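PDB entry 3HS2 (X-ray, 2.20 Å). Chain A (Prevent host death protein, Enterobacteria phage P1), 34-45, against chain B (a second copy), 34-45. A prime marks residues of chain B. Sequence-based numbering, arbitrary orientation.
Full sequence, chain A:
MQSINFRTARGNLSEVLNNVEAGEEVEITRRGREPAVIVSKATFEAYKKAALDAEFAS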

# COMPACT_ATOMS: atom_id res chain seq x y z
N GLU A 34 -1.14 4.31 -13.17
CA GLU A 34 -1.13 3.40 -12.03
C GLU A 34 -0.92 4.17 -10.73
O GLU A 34 -0.19 5.16 -10.69
N PRO A 35 -1.58 3.72 -9.64
CA PRO A 35 -1.48 4.44 -8.37
C PRO A 35 -0.13 4.26 -7.71
O PRO A 35 0.54 3.24 -7.89
N ALA A 36 0.28 5.27 -6.95
CA ALA A 36 1.49 5.21 -6.16
C ALA A 36 1.13 5.24 -4.68
O ALA A 36 0.04 5.66 -4.31
N VAL A 37 2.06 4.79 -3.84
CA VAL A 37 1.87 4.86 -2.40
C VAL A 37 3.03 5.62 -1.78
O VAL A 37 4.19 5.41 -2.14
N ILE A 38 2.72 6.52 -0.86
CA ILE A 38 3.75 7.22 -0.10
C ILE A 38 3.69 6.79 1.36
O ILE A 38 2.65 6.89 2.00
N VAL A 39 4.81 6.30 1.87
CA VAL A 39 4.87 5.72 3.20
C VAL A 39 6.21 6.06 3.84
O VAL A 39 7.19 6.33 3.13
N SER A 40 6.27 6.05 5.16
CA SER A 40 7.52 6.36 5.85
C SER A 40 8.60 5.39 5.39
O SER A 40 8.35 4.19 5.25
N LYS A 41 9.79 5.92 5.15
CA LYS A 41 10.90 5.12 4.67
C LYS A 41 11.23 3.99 5.65
O LYS A 41 11.53 2.87 5.25
N ALA A 42 11.17 4.30 6.95
CA ALA A 42 11.45 3.31 7.98
C ALA A 42 10.50 2.13 7.86
O ALA A 42 10.92 0.98 7.86
N THR A 43 9.21 2.42 7.77
CA THR A 43 8.21 1.38 7.61
C THR A 43 8.46 0.54 6.36
O THR A 43 8.44 -0.69 6.41
N PHE A 44 8.71 1.21 5.23
CA PHE A 44 8.93 0.51 3.97
C PHE A 44 10.17 -0.38 4.02
O PHE A 44 10.15 -1.51 3.53
N GLU A 45 11.24 0.14 4.61
CA GLU A 45 12.47 -0.63 4.77
C GLU A 45 12.20 -1.88 5.59
O GLU A 45 12.69 -2.97 5.27
N GLU B 34 11.45 12.84 9.46
CA GLU B 34 11.73 11.50 8.99
C GLU B 34 11.47 11.43 7.49
O GLU B 34 10.50 12.00 7.00
N PRO B 35 12.35 10.74 6.76
CA PRO B 35 12.19 10.61 5.30
C PRO B 35 11.00 9.73 4.93
O PRO B 35 10.69 8.75 5.62
N ALA B 36 10.34 10.08 3.83
CA ALA B 36 9.26 9.26 3.30
C ALA B 36 9.74 8.57 2.03
O ALA B 36 10.78 8.92 1.48
N VAL B 37 8.98 7.58 1.58
CA VAL B 37 9.30 6.92 0.32
C VAL B 37 8.04 6.79 -0.53
O VAL B 37 6.94 6.59 -0.01
N ILE B 38 8.20 6.92 -1.84
CA ILE B 38 7.08 6.71 -2.74
C ILE B 38 7.37 5.59 -3.72
O ILE B 38 8.40 5.58 -4.40
N VAL B 39 6.45 4.63 -3.79
CA VAL B 39 6.66 3.40 -4.54
C VAL B 39 5.34 2.98 -5.19
O VAL B 39 4.26 3.33 -4.71
N SER B 40 5.43 2.23 -6.29
CA SER B 40 4.22 1.78 -6.97
C SER B 40 3.34 1.05 -5.97
O SER B 40 3.83 0.40 -5.05
N LYS B 41 2.03 1.18 -6.15
CA LYS B 41 1.07 0.59 -5.23
C LYS B 41 1.18 -0.93 -5.22
O LYS B 41 1.14 -1.56 -4.16
N ALA B 42 1.30 -1.51 -6.41
CA ALA B 42 1.44 -2.95 -6.55
C ALA B 42 2.68 -3.45 -5.81
O ALA B 42 2.61 -4.45 -5.10
N THR B 43 3.80 -2.76 -5.98
CA THR B 43 5.03 -3.15 -5.30
C THR B 43 4.87 -3.06 -3.79
O THR B 43 5.29 -3.95 -3.06
N PHE B 44 4.25 -1.98 -3.32
CA PHE B 44 4.03 -1.80 -1.89
C PHE B 44 3.17 -2.90 -1.29
O PHE B 44 3.49 -3.43 -0.23
N GLU B 45 2.08 -3.23 -1.97
CA GLU B 45 1.15 -4.24 -1.46
C GLU B 45 1.84 -5.60 -1.40
O GLU B 45 1.69 -6.33 -0.42

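Two copies of the Prevent host death protein pair strand to strand, antiparallel about Ile38 and Ile38′, and each chain then turns into a helix that starts at Lys41 (Lys41′). Backbone bonds fix the register: Val37 N donates to Val39′ O (2.8 Å) and Val39′ N to Val37 O (2.9 Å), with the matching pair Val39 N to Val37′ O (2.9 Å) and Val37′ N to Val39 O (2.7 Å). Alternation along each strand puts Val37 and Val39 on one face and Ile38 on the other; the register sets Val37 beside Val39′ and Ile38 beside Ile38′.

On the valine face, Phe44 and Phe44′ point toward the partner from their helices; with both chi1 t (-173° and -178°), the rings reach the valines of the other chain. Val37 is t, and its CG1 lies over one face of the Phe44′ ring, 4.0 Å from the centroid, a CH-pi contact. Val37′ is p instead (76°); its CG1 meets Val39 CG1 at 3.5 Å and Phe44 CB at 3.6 Å, so the two copies fill this layer differently. Val39 and Val39′ are both p. Val39′ CG1 sits over a face of the Phe44 ring, 4.0 Å from Phe44 CE1, while Val39 CG1 approaches Phe44′ CE1 at 3.7 Å. The rings themselves meet with Phe44 CD1 3.8 Å from Phe44′ CD1, an approach at the edge of the Phe44′ ring.

On the other face the isoleucines extend from the strand. Ile38 is t,t and places CG1 4.2 Å from Ala36′ CB; Ile38′ keeps chi1 t, but its chi2 of 148° lies between wells, and its CD1 reaches Ala36 CB at 3.7 Å. Both are ordinary apolar contacts, the one from Ile38′ the closer.

At the ends of the ladder, Lys41′ N donates to Pro35 O (3.1 Å) and Lys41 N to Pro35′ O (3.0 Å). Each proline carbonyl also accepts from a water: water 1 links Pro35 O (3.1 Å) to Ala42′ N (3.2 Å), and water 2 links Pro35′ O (3.1 Å) to Ala42 N (3.0 Å). The lysine stems lie along the prolines, with Pro35 CB 3.7 Å from Lys41′ CD, while their ends lead away. Lys41 is t throughout; Lys41′ turns to m at chi4, and its NZ makes a long salt bridge to Glu45′ OE2 (3.7 Å).

Both serines point away from the partner and stand at the N-cap position of their own helices; Ser40 OG (chi1 99°, between wells) caps by accepting from Thr43 N at 3.0 Å. Ser40′ OG (p) shares a hydrogen bond with Thr43′ OG1 at 2.8 Å.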

# COMPACT_ATOMS: atom_id res chain seq x y z
CB GLU A 34 -0.03 2.35 -12.20
CG GLU A 34 -0.19 1.50 -13.45
CD GLU A 34 -1.58 0.91 -13.57
OE1 GLU A 34 -2.15 0.96 -14.68
OE2 GLU A 34 -2.11 0.40 -12.55
CB PRO A 35 -2.58 3.79 -7.52
CG PRO A 35 -3.40 2.96 -8.46
CD PRO A 35 -2.47 2.56 -9.55
CB ALA A 36 2.41 6.37 -6.51
CB VAL A 37 1.76 3.46 -1.76
CG1 VAL A 37 1.72 3.58 -0.25
CG2 VAL A 37 0.53 2.73 -2.27
CB ILE A 38 3.60 8.75 -0.22
CG1 ILE A 38 4.59 9.45 0.71
CG2 ILE A 38 2.18 9.18 0.09
CD1 ILE A 38 4.73 10.92 0.41
CB VAL A 39 4.67 4.19 3.14
CG1 VAL A 39 5.72 3.55 2.25
CG2 VAL A 39 4.69 3.57 4.53
CB SER A 40 7.36 6.28 7.37
OG SER A 40 7.83 5.04 7.86
CB LYS A 41 12.14 5.99 4.44
CG LYS A 41 13.33 5.23 3.90
CD LYS A 41 14.62 6.00 4.13
CE LYS A 41 15.82 5.23 3.61
NZ LYS A 41 17.09 5.96 3.88
CB ALA A 42 11.36 3.94 9.35
CB THR A 43 6.79 1.97 7.54
OG1 THR A 43 6.46 2.55 8.81
CG2 THR A 43 5.77 0.88 7.22
CB PHE A 44 9.03 1.51 2.81
CG PHE A 44 9.09 0.86 1.46
CD1 PHE A 44 8.08 0.02 1.04
CD2 PHE A 44 10.14 1.12 0.59
CE1 PHE A 44 8.12 -0.58 -0.20
CE2 PHE A 44 10.18 0.53 -0.65
CZ PHE A 44 9.17 -0.32 -1.05
CB GLU A 45 13.54 0.22 5.46
CG GLU A 45 14.08 1.36 4.62
CD GLU A 45 14.96 0.89 3.48
OE1 GLU A 45 14.90 -0.30 3.12
OE2 GLU A 45 15.72 1.72 2.93
CB GLU B 34 10.84 10.49 9.71
CG GLU B 34 10.80 10.66 11.22
CD GLU B 34 12.14 10.38 11.88
OE1 GLU B 34 12.91 9.56 11.34
OE2 GLU B 34 12.42 10.99 12.93
CB PRO B 35 13.50 9.98 4.85
CG PRO B 35 14.05 9.31 6.05
CD PRO B 35 13.55 10.05 7.25
CB ALA B 36 8.04 10.12 3.01
CB VAL B 37 9.93 5.53 0.55
CG1 VAL B 37 8.87 4.53 0.95
CG2 VAL B 37 10.65 5.07 -0.70
CB ILE B 38 6.69 8.01 -3.48
CG1 ILE B 38 5.96 7.67 -4.77
CG2 ILE B 38 7.92 8.86 -3.75
CD1 ILE B 38 4.93 8.70 -5.14
CB VAL B 39 7.17 2.27 -3.60
CG1 VAL B 39 6.19 2.06 -2.46
CG2 VAL B 39 7.38 0.98 -4.37
CB SER B 40 4.56 0.88 -8.16
OG SER B 40 4.76 -0.46 -7.76
CB LYS B 41 -0.35 1.01 -5.61
CG LYS B 41 -1.42 0.50 -4.67
CD LYS B 41 -2.78 1.02 -5.09
CE LYS B 41 -3.78 0.92 -3.96
NZ LYS B 41 -4.21 -0.48 -3.71
CB ALA B 42 1.49 -3.34 -8.02
CB THR B 43 6.23 -2.29 -5.73
OG1 THR B 43 6.55 -2.56 -7.10
CG2 THR B 43 7.44 -2.58 -4.87
CB PHE B 44 3.39 -0.44 -1.61
CG PHE B 44 3.18 -0.17 -0.15
CD1 PHE B 44 4.26 0.03 0.69
CD2 PHE B 44 1.90 -0.12 0.39
CE1 PHE B 44 4.08 0.27 2.04
CE2 PHE B 44 1.71 0.13 1.74
CZ PHE B 44 2.81 0.33 2.56
CB GLU B 45 -0.12 -4.29 -2.31
CG GLU B 45 -0.93 -2.99 -2.29
CD GLU B 45 -1.55 -2.70 -0.93
OE1 GLU B 45 -1.36 -3.50 0.00
OE2 GLU B 45 -2.24 -1.66 -0.80
O HOH W 1 0.52 0.28 -8.91
O HOH W 2 11.26 7.02 8.11